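Local coordinates for Melibiose/raffinose/stachyose-binding protein MelE (Bacillus subtilis subsp. subtilis str. 168, PDB 4R6H) that binds melibiose, raffinose and stachyose as the solute-binding component of the MelEDC-MsmX ABC transporter that imports these sugars, at residues A107-M112 with D325-M330; P204-D209 with P372-L377; Q276-I281 with V285-I290; A334-M339 with L345-T350; G388-E393 with Q406-E411. All coordinates share one frame; numbering follows the deposited sequence.

Contact 1 (A107-M112 with D325-M330)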
# COMPACT_ATOMS: atom_id res chain seq x y z
N ALA A 107 2.91 2.09 22.60
CA ALA A 107 2.79 3.29 23.44
C ALA A 107 1.92 4.32 22.75
O ALA A 107 2.05 4.55 21.55
CB ALA A 107 4.16 3.88 23.70
N ASP A 108 1.05 4.97 23.51
CA ASP A 108 0.24 6.04 23.03
C ASP A 108 1.10 7.27 22.81
O ASP A 108 1.75 7.74 23.74
CB ASP A 108 -0.90 6.26 24.03
CG ASP A 108 -1.92 7.24 23.58
OD1 ASP A 108 -1.69 8.03 22.64
OD2 ASP A 108 -3.01 7.27 24.23
N LEU A 109 1.13 7.78 21.56
CA LEU A 109 1.96 8.88 21.23
C LEU A 109 1.21 10.20 21.20
O LEU A 109 1.74 11.18 20.73
CB LEU A 109 2.63 8.63 19.88
CG LEU A 109 3.43 7.35 19.76
CD1 LEU A 109 4.09 7.27 18.36
CD2 LEU A 109 4.47 7.18 20.84
N ARG A 110 0.00 10.24 21.77
CA ARG A 110 -0.83 11.46 21.65
C ARG A 110 -0.23 12.69 22.28
O ARG A 110 -0.62 13.82 21.88
CB ARG A 110 -2.24 11.25 22.24
CG ARG A 110 -2.29 11.30 23.78
CD ARG A 110 -3.72 11.20 24.33
NE ARG A 110 -4.24 9.85 24.32
CZ ARG A 110 -5.47 9.48 24.64
NH1 ARG A 110 -6.37 10.40 25.00
NH2 ARG A 110 -5.80 8.20 24.61
N ASP A 111 0.68 12.54 23.24
CA ASP A 111 1.31 13.71 23.88
C ASP A 111 2.63 14.16 23.25
O ASP A 111 3.35 14.99 23.83
CB ASP A 111 1.48 13.44 25.38
CG ASP A 111 0.15 13.11 26.07
OD1 ASP A 111 -0.79 13.91 25.98
OD2 ASP A 111 0.00 12.01 26.64
N MET A 112 2.97 13.60 22.09
CA MET A 112 4.14 14.08 21.36
C MET A 112 3.82 15.29 20.47
O MET A 112 2.75 15.36 19.86
CB MET A 112 4.75 12.94 20.50
CG MET A 112 5.20 11.72 21.31
SD MET A 112 6.25 10.61 20.35
CE MET A 112 7.72 11.60 20.24
N ASP A 325 12.43 9.85 21.94
CA ASP A 325 13.39 10.84 21.47
C ASP A 325 13.73 10.56 19.99
O ASP A 325 13.88 11.50 19.19
CB ASP A 325 14.71 10.81 22.26
CG ASP A 325 14.61 11.36 23.68
OD1 ASP A 325 13.69 12.11 24.01
OD2 ASP A 325 15.53 10.99 24.45
N PHE A 326 13.82 9.28 19.63
CA PHE A 326 14.17 8.92 18.26
C PHE A 326 13.00 9.30 17.30
O PHE A 326 13.23 9.81 16.18
CB PHE A 326 14.51 7.43 18.15
CG PHE A 326 15.07 7.04 16.81
CD1 PHE A 326 14.26 6.66 15.76
CD2 PHE A 326 16.41 7.10 16.59
CE1 PHE A 326 14.79 6.35 14.55
CE2 PHE A 326 16.95 6.79 15.36
CZ PHE A 326 16.14 6.43 14.33
N ILE A 327 11.77 9.00 17.71
CA ILE A 327 10.61 9.38 16.91
C ILE A 327 10.60 10.92 16.70
O ILE A 327 10.40 11.41 15.58
CB ILE A 327 9.30 8.90 17.56
CG1 ILE A 327 9.19 7.37 17.46
CG2 ILE A 327 8.12 9.58 16.90
CD1 ILE A 327 8.03 6.78 18.23
N ALA A 328 10.80 11.67 17.79
CA ALA A 328 10.81 13.14 17.68
C ALA A 328 11.90 13.62 16.73
O ALA A 328 11.69 14.58 15.98
CB ALA A 328 10.95 13.79 19.05
N PHE A 329 13.05 12.97 16.76
CA PHE A 329 14.14 13.28 15.87
C PHE A 329 13.70 13.02 14.42
O PHE A 329 13.95 13.84 13.54
CB PHE A 329 15.38 12.45 16.25
CG PHE A 329 16.52 12.60 15.30
CD1 PHE A 329 16.62 11.75 14.22
CD2 PHE A 329 17.53 13.54 15.51
CE1 PHE A 329 17.66 11.87 13.30
CE2 PHE A 329 18.58 13.65 14.61
CZ PHE A 329 18.65 12.80 13.51
N MET A 330 13.14 11.85 14.16
CA MET A 330 12.69 11.51 12.80
C MET A 330 11.61 12.48 12.26
O MET A 330 11.55 12.72 11.04
CB MET A 330 12.16 10.07 12.78
CG MET A 330 13.26 9.03 12.91
SD MET A 330 14.48 8.95 11.61
CE MET A 330 13.50 8.34 10.23
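Ile327 is the first residue along the helical segment 325-330 to touch the loop 107-112, and both of its branches take part. The longer one ends in CD1, which meets Leu109 CD1 tip to tip at 4.0 Å. The shorter one, CG2, lies 3.9 Å from Met112 CE, where the isoleucine and methionine side chains cross at about a right angle. With chi1 at -71°, CG1 sits beside the backbone nitrogen and CG2 anti to it, which points CD1 to Leu109 and CG2 to Met112. Those partners are the first and last residues of a type I beta turn, closed by the backbone bond from Met112 N to Leu109 O at 3.0 Å. The turn belongs to the loop after helix 98-102, and on its side remote from the helix an Asx turn probably stiffens it: Asp108 OD1 accepts from Arg110 N at 2.9 Å, while Arg110 NE and NH2 both bind Asp108 OD2, the carboxylate lying at the edge of the guanidinium plane. Trp114 touches both Leu109 and Ile327. One residue further along, Ala328 presents its CB to Met112 CE at 4.1 Å; a bend at chi3 of the methionine (71°) also sets CE 3.9 Å from Ala328 N. Phe329 and Met330 turn to helix 44-60, the former meeting Phe57 edge-to-face and the latter packing on Phe50 and Leu53.

Contact 2 (P204-D209 with P372-L377)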
# COMPACT_ATOMS: atom_id res chain seq x y z
N PRO A 204 -13.64 0.30 -3.17
CA PRO A 204 -14.84 0.96 -3.74
C PRO A 204 -16.01 -0.01 -3.83
O PRO A 204 -17.17 0.43 -3.73
CB PRO A 204 -14.38 1.39 -5.13
CG PRO A 204 -13.10 0.67 -5.42
CD PRO A 204 -12.47 0.41 -4.07
N LEU A 205 -15.77 -1.30 -3.98
CA LEU A 205 -16.90 -2.24 -4.12
C LEU A 205 -17.65 -2.39 -2.81
O LEU A 205 -18.89 -2.35 -2.81
CB LEU A 205 -16.44 -3.59 -4.60
CG LEU A 205 -17.52 -4.69 -4.77
CD1 LEU A 205 -18.43 -4.32 -5.90
CD2 LEU A 205 -16.84 -6.00 -5.01
N LEU A 206 -16.93 -2.51 -1.71
CA LEU A 206 -17.49 -3.03 -0.47
C LEU A 206 -17.42 -2.10 0.74
O LEU A 206 -18.04 -2.40 1.75
CB LEU A 206 -16.86 -4.39 -0.09
CG LEU A 206 -16.88 -5.49 -1.14
CD1 LEU A 206 -16.01 -6.67 -0.77
CD2 LEU A 206 -18.32 -5.95 -1.35
N ILE A 207 -16.64 -1.02 0.64
CA ILE A 207 -16.32 -0.19 1.78
C ILE A 207 -16.75 1.26 1.68
O ILE A 207 -17.40 1.76 2.61
CB ILE A 207 -14.79 -0.23 2.08
CG1 ILE A 207 -14.29 -1.67 2.25
CG2 ILE A 207 -14.46 0.61 3.29
CD1 ILE A 207 -15.00 -2.49 3.32
N THR A 208 -16.44 1.97 0.59
CA THR A 208 -16.52 3.43 0.60
C THR A 208 -17.94 3.99 0.56
O THR A 208 -18.18 5.10 1.07
CB THR A 208 -15.70 4.09 -0.50
OG1 THR A 208 -15.99 3.49 -1.75
CG2 THR A 208 -14.20 3.90 -0.22
N ASP A 209 -18.87 3.27 -0.06
CA ASP A 209 -20.24 3.83 -0.27
C ASP A 209 -21.12 3.43 0.91
O ASP A 209 -21.35 2.27 1.12
CB ASP A 209 -20.80 3.35 -1.60
CG ASP A 209 -22.11 3.98 -1.96
OD1 ASP A 209 -22.57 4.90 -1.26
OD2 ASP A 209 -22.68 3.53 -2.96
N PRO A 372 -7.55 2.54 4.07
CA PRO A 372 -6.55 1.51 4.27
C PRO A 372 -6.71 0.33 3.34
O PRO A 372 -7.83 0.05 2.85
CB PRO A 372 -6.77 1.08 5.74
CG PRO A 372 -8.21 1.42 5.99
CD PRO A 372 -8.48 2.66 5.21
N TYR A 373 -5.66 -0.42 3.10
CA TYR A 373 -5.79 -1.63 2.29
C TYR A 373 -6.84 -2.57 2.84
O TYR A 373 -6.86 -2.92 4.02
CB TYR A 373 -4.45 -2.35 2.12
CG TYR A 373 -3.76 -1.95 0.84
CD1 TYR A 373 -4.14 -2.52 -0.37
CD2 TYR A 373 -2.81 -0.96 0.84
CE1 TYR A 373 -3.54 -2.14 -1.54
CE2 TYR A 373 -2.20 -0.57 -0.34
CZ TYR A 373 -2.57 -1.16 -1.52
OH TYR A 373 -1.98 -0.79 -2.70
N PHE A 374 -7.73 -2.99 1.96
CA PHE A 374 -8.90 -3.79 2.33
C PHE A 374 -8.49 -5.03 3.12
O PHE A 374 -9.13 -5.37 4.16
CB PHE A 374 -9.65 -4.19 1.05
CG PHE A 374 -10.82 -5.09 1.25
CD1 PHE A 374 -12.04 -4.55 1.60
CD2 PHE A 374 -10.71 -6.44 1.01
CE1 PHE A 374 -13.15 -5.34 1.73
CE2 PHE A 374 -11.84 -7.26 1.16
CZ PHE A 374 -13.04 -6.69 1.51
N ASP A 375 -7.48 -5.75 2.66
CA ASP A 375 -7.18 -7.03 3.28
C ASP A 375 -6.66 -6.88 4.70
O ASP A 375 -6.90 -7.76 5.54
CB ASP A 375 -6.20 -7.87 2.44
CG ASP A 375 -4.77 -7.33 2.46
OD1 ASP A 375 -4.53 -6.17 2.08
OD2 ASP A 375 -3.87 -8.08 2.91
N ARG A 376 -5.97 -5.79 4.96
CA ARG A 376 -5.39 -5.56 6.27
C ARG A 376 -6.44 -5.21 7.31
O ARG A 376 -6.29 -5.54 8.48
CB ARG A 376 -4.25 -4.51 6.16
CG ARG A 376 -3.17 -4.97 5.19
CD ARG A 376 -1.86 -4.16 5.26
NE ARG A 376 -1.20 -4.14 3.94
CZ ARG A 376 -0.08 -3.46 3.66
NH1 ARG A 376 0.55 -2.76 4.59
NH2 ARG A 376 0.41 -3.48 2.41
N LEU A 377 -7.54 -4.61 6.91
CA LEU A 377 -8.55 -4.26 7.86
C LEU A 377 -9.74 -5.23 7.92
O LEU A 377 -10.33 -5.39 8.97
CB LEU A 377 -8.99 -2.81 7.57
CG LEU A 377 -9.61 -1.99 8.71
CD1 LEU A 377 -8.58 -1.76 9.81
CD2 LEU A 377 -10.13 -0.65 8.21
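Phe374, the residue that meets Leu206 and Ile207, begins a short helix whose N-cap residue offers a carbonyl to two amides: Tyr373 O receives Arg376 N at 3.1 Å and Leu377 N at 3.4 Å, both weak bonds. A side chain from helix 192-206 reinforces this start, since Asp199 OD1 accepts from Asp375 N. The contact itself is apolar. Phe374 holds CG anti to its own nitrogen (chi1 176°), which carries the ring across to the end of helix 192-206. There Ile207 CG1 comes up at the ring edge, near its plane, 3.7 Å from Phe374 CD1, and Ile207 CD1 follows along the same rim, 3.8 Å from Phe374 CE1. Leu206 CD1 reaches the far end of the ring obliquely, 3.7 Å from Phe374 CZ. Ala202 and Leu218 also touch the phenylalanine. Shrinking it to an alanine here would probably open a gap beside Leu206 CD1 and Ile207 CG1 and leave both branches without their mate. All three touching residues are buried; Phe374, Leu206 and Ile207 meet through dispersion and shape, while the Asp199 carboxylate supplies a polar tie between the same helices alongside.

Contact 3 (Q276-I281 with V285-I290); sequences QDVAQI and VKVGII
A beta-alpha-beta crossover frames this contact: strand 265-269 leads into helix 274-281, which returns the chain to strand 287-291, and both strands run antiparallel to strand 141-148 of the mixed sheet and hence parallel to each other. Three buried valines pack where the helix meets the chain entering the strand: Val278 on the helix, Val285 just before the strand and Val287 in it. All three point across the contact, whereas Lys286 points away. One methyl of the helix residue does all the touching. Val278 CG1, anti to the backbone nitrogen (chi1 164°), packs 3.7 Å from Val285 CG1 and 3.8 Å from Val285 CB, so that it rests against the branch point of that side chain as well as its methyl. Met260 of helix 256-261 covers the same cluster, reaching both Val278 and Val287, while Ala146 of strand 141-148 backs Val287. Backbone bonds from Lys286 to Arg149 and from Gly288 to Tyr147 tie the segment 285-290 to the sheet, which probably helps to set the position of its valines. Two residues beyond Val285, a different branch is used: Val287 presents CG2 rather than CG1, and it stands 4.1 Å from that same Val278 CG1.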
# COMPACT_ATOMS: atom_id res chain seq x y z
N GLN A 276 9.26 7.57 -12.14
CA GLN A 276 10.63 8.04 -12.00
C GLN A 276 11.60 7.09 -12.70
O GLN A 276 12.60 7.50 -13.33
CB GLN A 276 10.97 8.27 -10.50
CG GLN A 276 11.01 7.03 -9.57
CD GLN A 276 10.84 7.29 -8.06
OE1 GLN A 276 11.64 6.85 -7.23
NE2 GLN A 276 9.78 7.93 -7.71
N ASP A 277 11.31 5.80 -12.63
CA ASP A 277 12.16 4.79 -13.25
C ASP A 277 12.09 4.87 -14.78
O ASP A 277 13.12 4.75 -15.46
CB ASP A 277 11.76 3.39 -12.81
CG ASP A 277 12.04 3.13 -11.35
OD1 ASP A 277 12.89 3.85 -10.76
OD2 ASP A 277 11.34 2.21 -10.83
N VAL A 278 10.89 5.08 -15.32
CA VAL A 278 10.70 5.24 -16.75
C VAL A 278 11.39 6.51 -17.25
O VAL A 278 12.05 6.47 -18.29
CB VAL A 278 9.17 5.29 -17.06
CG1 VAL A 278 8.87 5.85 -18.46
CG2 VAL A 278 8.57 3.91 -16.92
N ALA A 279 11.25 7.61 -16.50
CA ALA A 279 11.88 8.88 -16.89
C ALA A 279 13.38 8.77 -17.02
O ALA A 279 13.98 9.46 -17.87
CB ALA A 279 11.51 9.97 -15.91
N GLN A 280 14.01 7.89 -16.23
CA GLN A 280 15.45 7.69 -16.32
C GLN A 280 15.88 7.03 -17.63
O GLN A 280 17.00 7.26 -18.11
CB GLN A 280 15.96 6.88 -15.12
CG GLN A 280 15.75 7.57 -13.77
CD GLN A 280 16.71 8.72 -13.52
OE1 GLN A 280 16.31 9.90 -13.51
NE2 GLN A 280 17.98 8.40 -13.31
N ILE A 281 15.02 6.20 -18.19
CA ILE A 281 15.30 5.46 -19.41
C ILE A 281 14.80 6.23 -20.67
O ILE A 281 15.44 6.27 -21.73
CB ILE A 281 14.64 4.07 -19.34
CG1 ILE A 281 15.47 3.21 -18.35
CG2 ILE A 281 14.58 3.41 -20.70
CD1 ILE A 281 14.67 2.09 -17.75
N VAL A 285 8.61 9.91 -21.93
CA VAL A 285 7.38 9.28 -21.45
C VAL A 285 7.06 9.75 -20.04
O VAL A 285 7.89 9.60 -19.14
CB VAL A 285 7.53 7.74 -21.44
CG1 VAL A 285 6.30 7.02 -20.84
CG2 VAL A 285 7.75 7.24 -22.86
N LYS A 286 5.87 10.32 -19.89
CA LYS A 286 5.42 10.88 -18.64
C LYS A 286 4.35 9.96 -18.07
O LYS A 286 3.28 9.76 -18.68
CB LYS A 286 4.81 12.27 -18.83
CG LYS A 286 5.67 13.30 -19.57
CD LYS A 286 6.96 13.63 -18.83
CE LYS A 286 7.73 14.76 -19.53
NZ LYS A 286 7.01 16.07 -19.45
N VAL A 287 4.66 9.35 -16.94
CA VAL A 287 3.74 8.46 -16.22
C VAL A 287 3.12 9.26 -15.08
O VAL A 287 3.82 9.89 -14.29
CB VAL A 287 4.46 7.22 -15.65
CG1 VAL A 287 3.49 6.34 -14.86
CG2 VAL A 287 5.12 6.45 -16.80
N GLY A 288 1.80 9.23 -15.01
CA GLY A 288 1.03 9.84 -13.95
C GLY A 288 0.31 8.81 -13.12
O GLY A 288 0.31 7.63 -13.44
N ILE A 289 -0.30 9.28 -12.03
CA ILE A 289 -1.19 8.43 -11.23
C ILE A 289 -2.54 9.10 -11.05
O ILE A 289 -2.65 10.33 -11.05
CB ILE A 289 -0.58 8.01 -9.85
CG1 ILE A 289 -0.14 9.24 -9.05
CG2 ILE A 289 0.58 7.07 -10.07
CD1 ILE A 289 0.18 9.01 -7.60
N ILE A 290 -3.56 8.27 -10.92
CA ILE A 290 -4.90 8.68 -10.56
C ILE A 290 -5.40 7.79 -9.43
O ILE A 290 -4.93 6.68 -9.28
CB ILE A 290 -5.89 8.64 -11.77
CG1 ILE A 290 -5.99 7.24 -12.35
CG2 ILE A 290 -5.48 9.66 -12.81
CD1 ILE A 290 -6.95 7.20 -13.54

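Contact 4 (A334-M339 with L345-T350); sequences ANAKQM and LPSGLT
Ser347 approaches Ala336 by way of a side chain only two atoms long. Its CB points toward the helical segment 334-339, and the alpha carbons of Ala336 and Ser347 are 6.5 Å apart, the nearest pair between the two segments. From CB the chain swings to OG, which lies anti to the serine's own backbone nitrogen (chi1 163°). In that position OG does two things. It accepts a hydrogen bond from Leu349 N at 3.0 Å, with an N-H...O angle of 158°, making an ST turn that bends the loop at Ser347-Leu349; and it stands 4.2 Å from Ala336 CB, a van der Waals neighbour. The buried hydroxyl oxygen thus has a backbone partner while lying against a methyl group. Beyond this turn Leu349 also points toward the helix, and its CD1 lies 4.4 Å from Ala336 CB, a loose apolar contact. The loop follows directly on helix 333-343 and runs beside it: Tyr136 of strand 136-137 touches both Ala336 and Leu349, backbone bonds join Gly348 to Asp119 and Thr350 to Asp117, and on another side of the helix Asn335 packs on Leu53 of helix 44-60.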
# COMPACT_ATOMS: atom_id res chain seq x y z
N ALA A 334 13.39 18.48 8.35
CA ALA A 334 14.44 18.11 7.43
C ALA A 334 14.64 16.63 7.39
O ALA A 334 14.85 16.05 6.32
CB ALA A 334 15.77 18.79 7.76
N ASN A 335 14.58 15.98 8.57
CA ASN A 335 14.71 14.53 8.63
C ASN A 335 13.52 13.79 8.00
O ASN A 335 13.70 12.80 7.27
CB ASN A 335 14.92 14.06 10.06
CG ASN A 335 16.21 14.62 10.66
OD1 ASN A 335 17.16 14.89 9.94
ND2 ASN A 335 16.26 14.75 11.97
N ALA A 336 12.34 14.27 8.28
CA ALA A 336 11.13 13.64 7.72
C ALA A 336 11.10 13.78 6.22
O ALA A 336 10.71 12.85 5.53
CB ALA A 336 9.88 14.22 8.33
N LYS A 337 11.58 14.91 5.71
CA LYS A 337 11.63 15.11 4.26
C LYS A 337 12.61 14.14 3.61
O LYS A 337 12.31 13.47 2.61
CB LYS A 337 11.99 16.57 3.94
CG LYS A 337 12.04 16.93 2.46
CD LYS A 337 12.35 18.41 2.31
CE LYS A 337 12.31 18.89 0.87
NZ LYS A 337 13.43 18.38 0.05
N GLN A 338 13.80 14.04 4.21
CA GLN A 338 14.82 13.13 3.73
C GLN A 338 14.36 11.68 3.70
O GLN A 338 14.49 10.96 2.69
CB GLN A 338 16.10 13.33 4.53
CG GLN A 338 17.25 12.47 4.07
CD GLN A 338 18.49 12.71 4.90
OE1 GLN A 338 18.51 13.58 5.74
NE2 GLN A 338 19.50 11.88 4.68
N MET A 339 13.81 11.22 4.82
CA MET A 339 13.35 9.85 4.88
C MET A 339 12.22 9.58 3.88
O MET A 339 12.24 8.59 3.17
CB MET A 339 12.95 9.48 6.29
CG MET A 339 12.68 8.02 6.53
SD MET A 339 14.17 6.98 6.47
CE MET A 339 13.99 6.14 4.90
N LEU A 345 7.56 8.50 -1.35
CA LEU A 345 6.19 8.72 -0.92
C LEU A 345 6.10 9.94 -0.08
O LEU A 345 7.11 10.41 0.51
CB LEU A 345 5.70 7.49 -0.14
CG LEU A 345 5.42 6.21 -0.89
CD1 LEU A 345 5.17 5.04 0.02
CD2 LEU A 345 4.23 6.42 -1.80
N PRO A 346 4.88 10.48 0.08
CA PRO A 346 4.75 11.65 0.95
C PRO A 346 5.04 11.33 2.41
O PRO A 346 4.83 10.20 2.87
CB PRO A 346 3.27 12.03 0.83
CG PRO A 346 2.79 11.34 -0.38
CD PRO A 346 3.62 10.11 -0.57
N SER A 347 5.47 12.34 3.13
CA SER A 347 5.57 12.25 4.60
C SER A 347 4.20 12.13 5.20
O SER A 347 3.21 12.48 4.61
CB SER A 347 6.26 13.51 5.13
OG SER A 347 6.07 13.71 6.52
N GLY A 348 4.17 11.62 6.43
CA GLY A 348 2.94 11.57 7.21
C GLY A 348 2.55 12.89 7.87
O GLY A 348 1.48 12.92 8.46
N LEU A 349 3.36 13.95 7.71
CA LEU A 349 3.16 15.24 8.38
C LEU A 349 2.84 16.31 7.39
O LEU A 349 3.42 16.35 6.30
CB LEU A 349 4.40 15.63 9.16
CG LEU A 349 4.93 14.61 10.16
CD1 LEU A 349 6.27 15.06 10.70
CD2 LEU A 349 3.92 14.35 11.27
N THR A 350 1.94 17.22 7.78
CA THR A 350 1.47 18.26 6.87
C THR A 350 2.51 19.37 6.69
O THR A 350 2.42 20.12 5.70
CB THR A 350 0.18 18.88 7.41
OG1 THR A 350 0.44 19.41 8.72
CG2 THR A 350 -0.91 17.87 7.46

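Contact 5 (G388-E393 with Q406-E411); sequences GTVGQE and QKLGRE
Val390 packs against Leu408 and Lys407 where helices 383-395 and 401-420, successive in the chain, form an antiparallel helical hairpin; locally their axes lie 11.0 Å apart, with 163° between their directions. The apolar part of the contact divides the two methyls of the valine. With chi1 at -60°, Val390 CG1 lies anti to the carbonyl carbon and CG2 falls between the backbone nitrogen and that carbon; Val390 CG2 meets Leu408 CD2 at 4.0 Å, and Val390 CG1 lies 4.2 Å from Lys407 CG, at the root of the lysine. Tyr198 of helix 192-206 closes on the valine, and Trp225 and Phe228 on the leucine. The polar part belongs to the far end of Lys407, whose chain bends at chi2 and again at chi4. Its NZ comes to 4.3 Å from Thr389 CG2, a methyl, while the hydroxyl of that threonine bonds instead with Lys191. A water donates to Glu393 OE1 at 2.8 Å and accepts from Lys407 NZ, although the latter distance is doubtfully short. Along its own helix, Lys407 NZ has a long salt bridge with Glu411 OE2 at 3.9 Å; Glu411 is also paired with Arg414. The lysine's methylene root thus extends the apolar seam, and its ammonium lies near carboxylates of both helices, Glu411 by a long bridge and Glu393 perhaps through water, so that its charge is probably offset without a direct ion pair across the hairpin.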
# COMPACT_ATOMS: atom_id res chain seq x y z
N GLY A 388 -4.33 -13.53 -4.72
CA GLY A 388 -3.38 -13.68 -5.81
C GLY A 388 -3.57 -14.99 -6.56
O GLY A 388 -3.64 -15.00 -7.80
N THR A 389 -3.71 -16.06 -5.77
CA THR A 389 -3.99 -17.42 -6.26
C THR A 389 -5.17 -17.45 -7.21
O THR A 389 -5.07 -17.92 -8.34
CB THR A 389 -4.30 -18.42 -5.08
OG1 THR A 389 -3.10 -18.74 -4.37
CG2 THR A 389 -4.95 -19.67 -5.56
N VAL A 390 -6.30 -16.96 -6.74
CA VAL A 390 -7.52 -17.10 -7.54
C VAL A 390 -7.44 -16.25 -8.81
O VAL A 390 -7.93 -16.63 -9.87
CB VAL A 390 -8.82 -16.83 -6.74
CG1 VAL A 390 -8.94 -17.82 -5.58
CG2 VAL A 390 -8.97 -15.38 -6.29
N GLY A 391 -6.80 -15.08 -8.70
CA GLY A 391 -6.64 -14.27 -9.87
C GLY A 391 -5.74 -14.92 -10.91
O GLY A 391 -6.03 -14.88 -12.10
N GLN A 392 -4.66 -15.57 -10.45
CA GLN A 392 -3.79 -16.25 -11.37
C GLN A 392 -4.50 -17.45 -12.01
O GLN A 392 -4.36 -17.71 -13.22
CB GLN A 392 -2.55 -16.70 -10.62
CG GLN A 392 -1.32 -16.77 -11.46
CD GLN A 392 -0.10 -17.01 -10.62
OE1 GLN A 392 -0.09 -17.90 -9.74
NE2 GLN A 392 0.94 -16.22 -10.85
N GLU A 393 -5.30 -18.16 -11.22
CA GLU A 393 -6.07 -19.26 -11.77
C GLU A 393 -7.16 -18.81 -12.76
O GLU A 393 -7.47 -19.50 -13.74
CB GLU A 393 -6.66 -20.12 -10.63
CG GLU A 393 -5.60 -20.92 -9.90
CD GLU A 393 -6.19 -22.04 -9.09
OE1 GLU A 393 -6.74 -21.74 -8.04
OE2 GLU A 393 -6.06 -23.21 -9.51
N GLN A 406 -16.67 -18.91 -4.31
CA GLN A 406 -16.89 -20.00 -3.37
C GLN A 406 -15.59 -20.37 -2.65
O GLN A 406 -15.57 -20.54 -1.42
CB GLN A 406 -17.52 -21.18 -4.09
CG GLN A 406 -18.93 -20.83 -4.55
CD GLN A 406 -19.63 -22.00 -5.20
OE1 GLN A 406 -20.70 -22.41 -4.77
NE2 GLN A 406 -19.01 -22.54 -6.24
N LYS A 407 -14.51 -20.46 -3.41
CA LYS A 407 -13.19 -20.67 -2.79
C LYS A 407 -12.79 -19.58 -1.81
O LYS A 407 -12.25 -19.84 -0.72
CB LYS A 407 -12.16 -20.80 -3.89
CG LYS A 407 -10.71 -20.92 -3.42
CD LYS A 407 -10.37 -22.35 -3.01
CE LYS A 407 -8.94 -22.50 -2.48
NZ LYS A 407 -7.90 -22.06 -3.46
N LEU A 408 -13.03 -18.33 -2.18
CA LEU A 408 -12.69 -17.27 -1.28
C LEU A 408 -13.41 -17.40 0.06
O LEU A 408 -12.83 -17.13 1.09
CB LEU A 408 -12.91 -15.88 -1.90
CG LEU A 408 -11.92 -15.60 -3.04
CD1 LEU A 408 -12.48 -14.43 -3.87
CD2 LEU A 408 -10.52 -15.27 -2.58
N GLY A 409 -14.71 -17.73 0.00
CA GLY A 409 -15.53 -17.86 1.20
C GLY A 409 -15.00 -18.96 2.10
O GLY A 409 -14.96 -18.83 3.31
N ARG A 410 -14.60 -20.06 1.48
CA ARG A 410 -14.06 -21.19 2.25
C ARG A 410 -12.75 -20.79 2.94
O ARG A 410 -12.57 -21.06 4.12
CB ARG A 410 -13.81 -22.40 1.33
CG ARG A 410 -15.07 -23.09 0.83
CD ARG A 410 -14.76 -24.45 0.19
NE ARG A 410 -14.02 -24.37 -1.08
CZ ARG A 410 -14.57 -24.19 -2.29
NH1 ARG A 410 -15.88 -24.04 -2.46
NH2 ARG A 410 -13.80 -24.14 -3.37
N GLU A 411 -11.84 -20.14 2.22
CA GLU A 411 -10.59 -19.69 2.82
C GLU A 411 -10.79 -18.62 3.91
O GLU A 411 -10.09 -18.60 4.93
CB GLU A 411 -9.72 -19.08 1.72
CG GLU A 411 -9.22 -20.07 0.70
CD GLU A 411 -8.02 -20.87 1.20
OE1 GLU A 411 -7.59 -20.67 2.36
OE2 GLU A 411 -7.51 -21.69 0.42
O HOH W 1 -7.96 -22.94 -5.79

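How the contacts relate
The five contacts fall into the two lobes expected of a bacterial solute-binding protein, here in an open conformation. Contacts 1 and 4 share one lobe, their centres 15 Å apart: helices 320-331 and 333-343 follow each other and touch through Phe329 O and Asn335 ND2. Contacts 2, 3 and 5 belong to the other; between centres, contacts 2 and 5 are about 18 Å apart and contacts 2 and 3 about 28 Å, contact 3 joining the mixed sheet. The centres of contacts 1 and 5 are farthest apart, about 41 Å. Along the chain, contacts 1 and 2 interlock, contact 3 is nested within both, contact 4 within contact 2, and contact 5 comes last. The chain therefore passes repeatedly between lobes, each built from non-contiguous segments.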